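Local coordinates for protein PcyX_EBK42635 (Marine metagenome, PDB 5OWG) that probably reduces biliverdin to phycoerythrobilin with electrons from ferredoxin, a four-electron reaction of phycobilin synthesis, at residues C79-L84 / Y198-Q203; G87-G92 / P118-F123. All coordinates share one frame; numbering follows the deposited sequence.

Contact 1: residues C79-L84 / Y198-Q203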
loop_
_atom_site.group_PDB
_atom_site.type_symbol
_atom_site.label_atom_id
_atom_site.label_comp_id
_atom_site.label_asym_id
_atom_site.label_seq_id
_atom_site.Cartn_x
_atom_site.Cartn_y
_atom_site.Cartn_z
ATOM N N CYS A 79 0.648 -0.051 0.607
ATOM C CA CYS A 79 1.925 -0.655 0.258
ATOM C C CYS A 79 3.046 0.124 0.926
ATOM O O CYS A 79 2.987 1.351 1.040
ATOM C CB CYS A 79 2.149 -0.674 -1.257
ATOM S SG CYS A 79 3.578 -1.636 -1.752
ATOM N N LEU A 80 4.074 -0.603 1.364
ATOM C CA LEU A 80 5.240 -0.010 2.009
ATOM C C LEU A 80 6.505 -0.557 1.366
ATOM O O LEU A 80 6.727 -1.772 1.365
ATOM C CB LEU A 80 5.252 -0.298 3.514
ATOM C CG LEU A 80 4.593 0.725 4.443
ATOM C CD1 LEU A 80 3.076 0.675 4.341
ATOM C CD2 LEU A 80 5.041 0.507 5.884
ATOM N N PHE A 81 7.336 0.343 0.827
ATOM C CA PHE A 81 8.654 -0.014 0.316
ATOM C C PHE A 81 9.727 0.407 1.311
ATOM O O PHE A 81 9.735 1.572 1.735
ATOM C CB PHE A 81 8.916 0.664 -1.027
ATOM C CG PHE A 81 8.201 0.031 -2.187
ATOM C CD1 PHE A 81 8.715 -1.099 -2.802
ATOM C CD2 PHE A 81 7.031 0.581 -2.680
ATOM C CE1 PHE A 81 8.066 -1.678 -3.876
ATOM C CE2 PHE A 81 6.377 0.007 -3.756
ATOM C CZ PHE A 81 6.896 -1.124 -4.353
ATOM N N PRO A 82 10.645 -0.470 1.715
ATOM C CA PRO A 82 11.736 -0.037 2.599
ATOM C C PRO A 82 12.761 0.806 1.851
ATOM O O PRO A 82 12.721 0.954 0.628
ATOM C CB PRO A 82 12.344 -1.354 3.089
ATOM C CG PRO A 82 11.998 -2.344 2.033
ATOM C CD PRO A 82 10.656 -1.929 1.510
ATOM N N MET A 83 13.697 1.367 2.615
ATOM C CA MET A 83 14.736 2.211 2.042
ATOM C C MET A 83 15.750 1.357 1.276
ATOM O O MET A 83 15.775 0.125 1.374
ATOM C CB MET A 83 15.416 3.032 3.142
ATOM C CG MET A 83 16.231 4.233 2.660
ATOM S SD MET A 83 15.290 5.374 1.626
ATOM C CE MET A 83 14.069 5.956 2.796
ATOM N N LEU A 84 16.606 2.037 0.510
ATOM C CA LEU A 84 17.369 1.413 -0.565
ATOM C C LEU A 84 18.596 0.626 -0.109
ATOM O O LEU A 84 19.175 -0.087 -0.935
ATOM C CB LEU A 84 17.794 2.485 -1.573
ATOM C CG LEU A 84 16.636 3.244 -2.234
ATOM C CD1 LEU A 84 17.160 4.350 -3.134
ATOM C CD2 LEU A 84 15.727 2.308 -3.024
ATOM N N TYR A 198 11.412 -4.760 -9.902
ATOM C CA TYR A 198 10.875 -6.018 -10.413
ATOM C C TYR A 198 9.512 -6.319 -9.804
ATOM O O TYR A 198 8.611 -6.821 -10.487
ATOM C CB TYR A 198 11.858 -7.154 -10.124
ATOM C CG TYR A 198 11.431 -8.510 -10.643
ATOM C CD1 TYR A 198 11.678 -8.882 -11.958
ATOM C CD2 TYR A 198 10.794 -9.425 -9.813
ATOM C CE1 TYR A 198 11.295 -10.122 -12.436
ATOM C CE2 TYR A 198 10.408 -10.667 -10.280
ATOM C CZ TYR A 198 10.661 -11.011 -11.592
ATOM O OH TYR A 198 10.277 -12.247 -12.058
ATOM N N TYR A 199 9.342 -6.014 -8.516
ATOM C CA TYR A 199 8.036 -6.152 -7.881
ATOM C C TYR A 199 7.042 -5.149 -8.453
ATOM O O TYR A 199 5.851 -5.454 -8.588
ATOM C CB TYR A 199 8.180 -5.974 -6.369
ATOM C CG TYR A 199 6.874 -5.845 -5.615
ATOM C CD1 TYR A 199 6.227 -4.619 -5.508
ATOM C CD2 TYR A 199 6.296 -6.944 -4.993
ATOM C CE1 TYR A 199 5.039 -4.495 -4.817
ATOM C CE2 TYR A 199 5.108 -6.830 -4.298
ATOM C CZ TYR A 199 4.485 -5.603 -4.211
ATOM O OH TYR A 199 3.301 -5.484 -3.521
ATOM N N SER A 200 7.512 -3.947 -8.796
ATOM C CA SER A 200 6.622 -2.930 -9.345
ATOM C C SER A 200 6.228 -3.262 -10.779
ATOM O O SER A 200 5.077 -3.049 -11.176
ATOM C CB SER A 200 7.290 -1.558 -9.271
ATOM O OG SER A 200 7.461 -1.151 -7.924
ATOM N N GLU A 201 7.170 -3.778 -11.570
ATOM C CA GLU A 201 6.849 -4.234 -12.918
ATOM C C GLU A 201 5.722 -5.260 -12.888
ATOM O O GLU A 201 4.695 -5.099 -13.557
ATOM C CB GLU A 201 8.099 -4.821 -13.579
ATOM C CG GLU A 201 7.814 -5.824 -14.693
ATOM C CD GLU A 201 9.077 -6.298 -15.382
ATOM O OE1 GLU A 201 10.180 -5.985 -14.885
ATOM O OE2 GLU A 201 8.970 -6.985 -16.419
ATOM N N HIS A 202 5.901 -6.328 -12.107
ATOM C CA HIS A 202 4.935 -7.420 -12.096
ATOM C C HIS A 202 3.587 -7.017 -11.515
ATOM O O HIS A 202 2.583 -7.671 -11.817
ATOM C CB HIS A 202 5.498 -8.608 -11.314
ATOM C CG HIS A 202 6.255 -9.582 -12.161
ATOM N ND1 HIS A 202 5.645 -10.638 -12.802
ATOM C CD2 HIS A 202 7.569 -9.658 -12.477
ATOM C CE1 HIS A 202 6.551 -11.325 -13.474
ATOM N NE2 HIS A 202 7.727 -10.751 -13.294
ATOM N N GLN A 203 3.529 -5.964 -10.695
ATOM C CA GLN A 203 2.266 -5.559 -10.095
ATOM C C GLN A 203 1.661 -4.314 -10.730
ATOM O O GLN A 203 0.463 -4.071 -10.550
ATOM C CB GLN A 203 2.431 -5.319 -8.590
ATOM C CG GLN A 203 1.094 -5.186 -7.879
ATOM C CD GLN A 203 1.130 -5.648 -6.440
ATOM O OE1 GLN A 203 2.192 -5.948 -5.897
ATOM N NE2 GLN A 203 -0.041 -5.720 -5.816
#

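Contact 2: residues G87-G92 / P118-F123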
loop_
_atom_site.group_PDB
_atom_site.type_symbol
_atom_site.label_atom_id
_atom_site.label_comp_id
_atom_site.label_asym_id
_atom_site.label_seq_id
_atom_site.Cartn_x
_atom_site.Cartn_y
_atom_site.Cartn_z
ATOM N N GLY A 87 16.958 -4.765 2.563
ATOM C CA GLY A 87 16.593 -5.861 1.688
ATOM C C GLY A 87 15.318 -6.547 2.132
ATOM O O GLY A 87 15.046 -7.685 1.737
ATOM N N GLY A 88 14.524 -5.859 2.947
ATOM C CA GLY A 88 13.343 -6.447 3.533
ATOM C C GLY A 88 12.209 -6.614 2.545
ATOM O O GLY A 88 12.257 -6.129 1.410
ATOM N N PRO A 89 11.153 -7.315 2.966
ATOM C CA PRO A 89 10.007 -7.538 2.076
ATOM C C PRO A 89 9.198 -6.272 1.838
ATOM O O PRO A 89 9.634 -5.168 2.179
ATOM C CB PRO A 89 9.191 -8.601 2.823
ATOM C CG PRO A 89 9.531 -8.395 4.255
ATOM C CD PRO A 89 10.962 -7.940 4.287
ATOM N N ILE A 90 8.015 -6.429 1.251
ATOM C CA ILE A 90 7.117 -5.321 0.955
ATOM C C ILE A 90 5.774 -5.635 1.598
ATOM O O ILE A 90 5.094 -6.590 1.199
ATOM C CB ILE A 90 6.964 -5.098 -0.558
ATOM C CG1 ILE A 90 8.294 -4.659 -1.175
ATOM C CG2 ILE A 90 5.882 -4.058 -0.852
ATOM C CD1 ILE A 90 8.373 -4.893 -2.670
ATOM N N TYR A 91 5.392 -4.843 2.597
ATOM C CA TYR A 91 4.030 -4.900 3.110
ATOM C C TYR A 91 3.060 -4.529 2.000
ATOM O O TYR A 91 3.219 -3.497 1.341
ATOM C CB TYR A 91 3.864 -3.949 4.296
ATOM C CG TYR A 91 2.475 -3.920 4.904
ATOM C CD1 TYR A 91 1.452 -3.174 4.327
ATOM C CD2 TYR A 91 2.193 -4.620 6.070
ATOM C CE1 TYR A 91 0.186 -3.141 4.886
ATOM C CE2 TYR A 91 0.932 -4.592 6.636
ATOM C CZ TYR A 91 -0.067 -3.850 6.041
ATOM O OH TYR A 91 -1.323 -3.818 6.602
ATOM N N GLY A 92 2.061 -5.375 1.788
ATOM C CA GLY A 92 1.041 -5.101 0.801
ATOM C C GLY A 92 -0.305 -5.572 1.297
ATOM O O GLY A 92 -0.446 -6.727 1.701
ATOM N N PRO A 118 14.213 -12.764 7.274
ATOM C CA PRO A 118 13.541 -13.072 8.549
ATOM C C PRO A 118 12.164 -12.444 8.687
ATOM O O PRO A 118 11.255 -13.084 9.230
ATOM C CB PRO A 118 14.522 -12.525 9.598
ATOM C CG PRO A 118 15.841 -12.513 8.922
ATOM C CD PRO A 118 15.567 -12.218 7.481
ATOM N N LEU A 119 11.978 -11.206 8.218
ATOM C CA LEU A 119 10.714 -10.515 8.457
ATOM C C LEU A 119 9.553 -11.189 7.734
ATOM O O LEU A 119 8.406 -11.082 8.180
ATOM C CB LEU A 119 10.825 -9.049 8.037
ATOM C CG LEU A 119 9.588 -8.178 8.286
ATOM C CD1 LEU A 119 9.128 -8.267 9.733
ATOM C CD2 LEU A 119 9.875 -6.732 7.915
ATOM N N THR A 120 9.821 -11.877 6.622
ATOM C CA THR A 120 8.777 -12.651 5.957
ATOM C C THR A 120 8.402 -13.875 6.783
ATOM O O THR A 120 7.229 -14.084 7.112
ATOM C CB THR A 120 9.239 -13.078 4.562
ATOM O OG1 THR A 120 9.651 -11.930 3.810
ATOM C CG2 THR A 120 8.108 -13.791 3.821
ATOM N N LYS A 121 9.395 -14.706 7.111
ATOM C CA LYS A 121 9.162 -15.899 7.918
ATOM C C LYS A 121 8.305 -15.574 9.134
ATOM O O LYS A 121 7.348 -16.290 9.449
ATOM C CB LYS A 121 10.501 -16.505 8.342
ATOM C CG LYS A 121 11.460 -16.730 7.183
ATOM C CD LYS A 121 12.687 -17.517 7.602
ATOM C CE LYS A 121 12.453 -19.014 7.504
ATOM N NZ LYS A 121 12.865 -19.724 8.743
ATOM N N TRP A 122 8.638 -14.493 9.835
ATOM C CA TRP A 122 7.708 -13.929 10.800
ATOM C C TRP A 122 6.480 -13.415 10.064
ATOM O O TRP A 122 6.589 -12.609 9.136
ATOM C CB TRP A 122 8.364 -12.798 11.591
ATOM C CG TRP A 122 7.425 -12.149 12.558
ATOM C CD1 TRP A 122 7.308 -12.414 13.890
ATOM C CD2 TRP A 122 6.458 -11.133 12.264
ATOM N NE1 TRP A 122 6.330 -11.623 14.445
ATOM C CE2 TRP A 122 5.792 -10.830 13.467
ATOM C CE3 TRP A 122 6.090 -10.452 11.099
ATOM C CZ2 TRP A 122 4.783 -9.872 13.540
ATOM C CZ3 TRP A 122 5.089 -9.505 11.173
ATOM C CH2 TRP A 122 4.447 -9.224 12.384
ATOM N N PHE A 123 5.308 -13.874 10.484
ATOM C CA PHE A 123 4.095 -13.644 9.712
ATOM C C PHE A 123 2.832 -13.855 10.542
ATOM O O PHE A 123 1.723 -13.572 10.083
ATOM C CB PHE A 123 4.081 -14.560 8.479
ATOM C CG PHE A 123 4.458 -15.996 8.767
ATOM C CD1 PHE A 123 4.392 -16.528 10.051
ATOM C CD2 PHE A 123 4.889 -16.816 7.736
ATOM C CE1 PHE A 123 4.746 -17.840 10.294
ATOM C CE2 PHE A 123 5.242 -18.130 7.974
ATOM C CZ PHE A 123 5.171 -18.642 9.254
#

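Contact 1: residues C79-L84 / Y198-Q203
Cys79 meets the phenol end of Tyr199: its SG lies 4.2 Å from Tyr199 OH and 4.4 Å from Tyr199 CE1, a loose approach that arrives obliquely to the ring and is best read as simple packing. The next residue, Leu80, sends its side chain to the other face of the sheet, against Leu173, Tyr176 and Ile177 of helix 161-179. This division, with one helix layer over each face of an antiparallel sheet, is the alpha/beta/alpha sandwich of the ferredoxin-dependent bilin reductases. In relatives of known structure the bilin binds between the sheet and the C-terminal helices, the face to which helix 189-204 belongs. Strand 79-82 and helix 198-203 run nearly antiparallel, at 155°, with their axes 12.1 Å apart, a gap that side chains from both layers fill. Phe81 and Tyr199 supply the main overlap. The phenylalanine CG stands anti to the carbonyl carbon (chi1 -76°), and from there the far end of the ring reaches the helix. Phe81 CZ touches Tyr199 CD1 at 3.7 Å and also approaches Ser200 OG at 3.6 Å. The two rings form an oblique pair, turned 82° against each other with centroids 5.7 Å apart. Ser200 OG is already engaged by a hydrogen bond to Gln196 O, one turn earlier in the helix, which fixes the hydroxyl beside the ring. Phe232 packs on Cys79, Phe81 and Ser200 alike. At Pro82 the joining becomes polar, since its carbonyl O accepts a hydrogen bond from Gln196 NE2.

Contact 2: residues G87-G92 / P118-F123
Pro89 overlaps Leu119 and Thr120 with one side of its pyrrolidine ring, the CB, CG and CD atoms sharing the work. Towards Leu119, Pro89 CD comes to 3.9 Å from Leu119 CB, while Pro89 CG lies 4.0 Å from Leu119 CD2, and the leucine side chain lies roughly perpendicular to that of the proline. With its CG anti to the backbone N (chi1 -177°), the leucine swings toward the proline, and CB and CD2 both meet Pro89 CG and CD. Thr120 meets the neighbouring part of the same ring: its OG1 stands 3.5 Å from Pro89 CB and 3.6 Å from Pro89 CG. Here the two side chains run alongside each other, pointing opposite ways. The backbones come close as well, Pro89 CA and Thr120 CA being 6.5 Å apart. In the fold, the contact sets the short helix 118-121 against the entry to strand 90-96, beside the sheet-edge strand 104-110. Phe109 of that strand packs on both Pro89 and Leu119, and Tyr176 and Lys179 of helix 161-179 touch Leu119 too. Thr120 OG1 lies against the proline ring while it is weakly hydrogen-bonded to Phe109 O, and Pro89 O accepts a hydrogen bond from Tyr176 OH. Shape and apolar surface therefore join the two segments, whereas the polar bonds of Pro89 and Thr120 go to helix 161-179 and strand 104-110.

Overall arrangement
The two contacts lie on opposite sides of one antiparallel sheet, their centres about 12 Å apart. Strands 73-82 and 90-96 are neighbours in it, and a probable hydrogen bond from Leu80 N to Tyr91 O, 3.0 Å long, ties contact 1 to contact 2. Ile90 provides the second link: its CD1 lies 3.4 Å from Phe81 CE1 and equally 3.4 Å from Tyr199 CG, so the residue after Pro89 faces the layer of helix 189-204. On the other side, helix 161-179 receives Leu80 as well as Leu119. By analogy with related reductases, contact 1 is on the bilin-binding face and contact 2 behind the sheet.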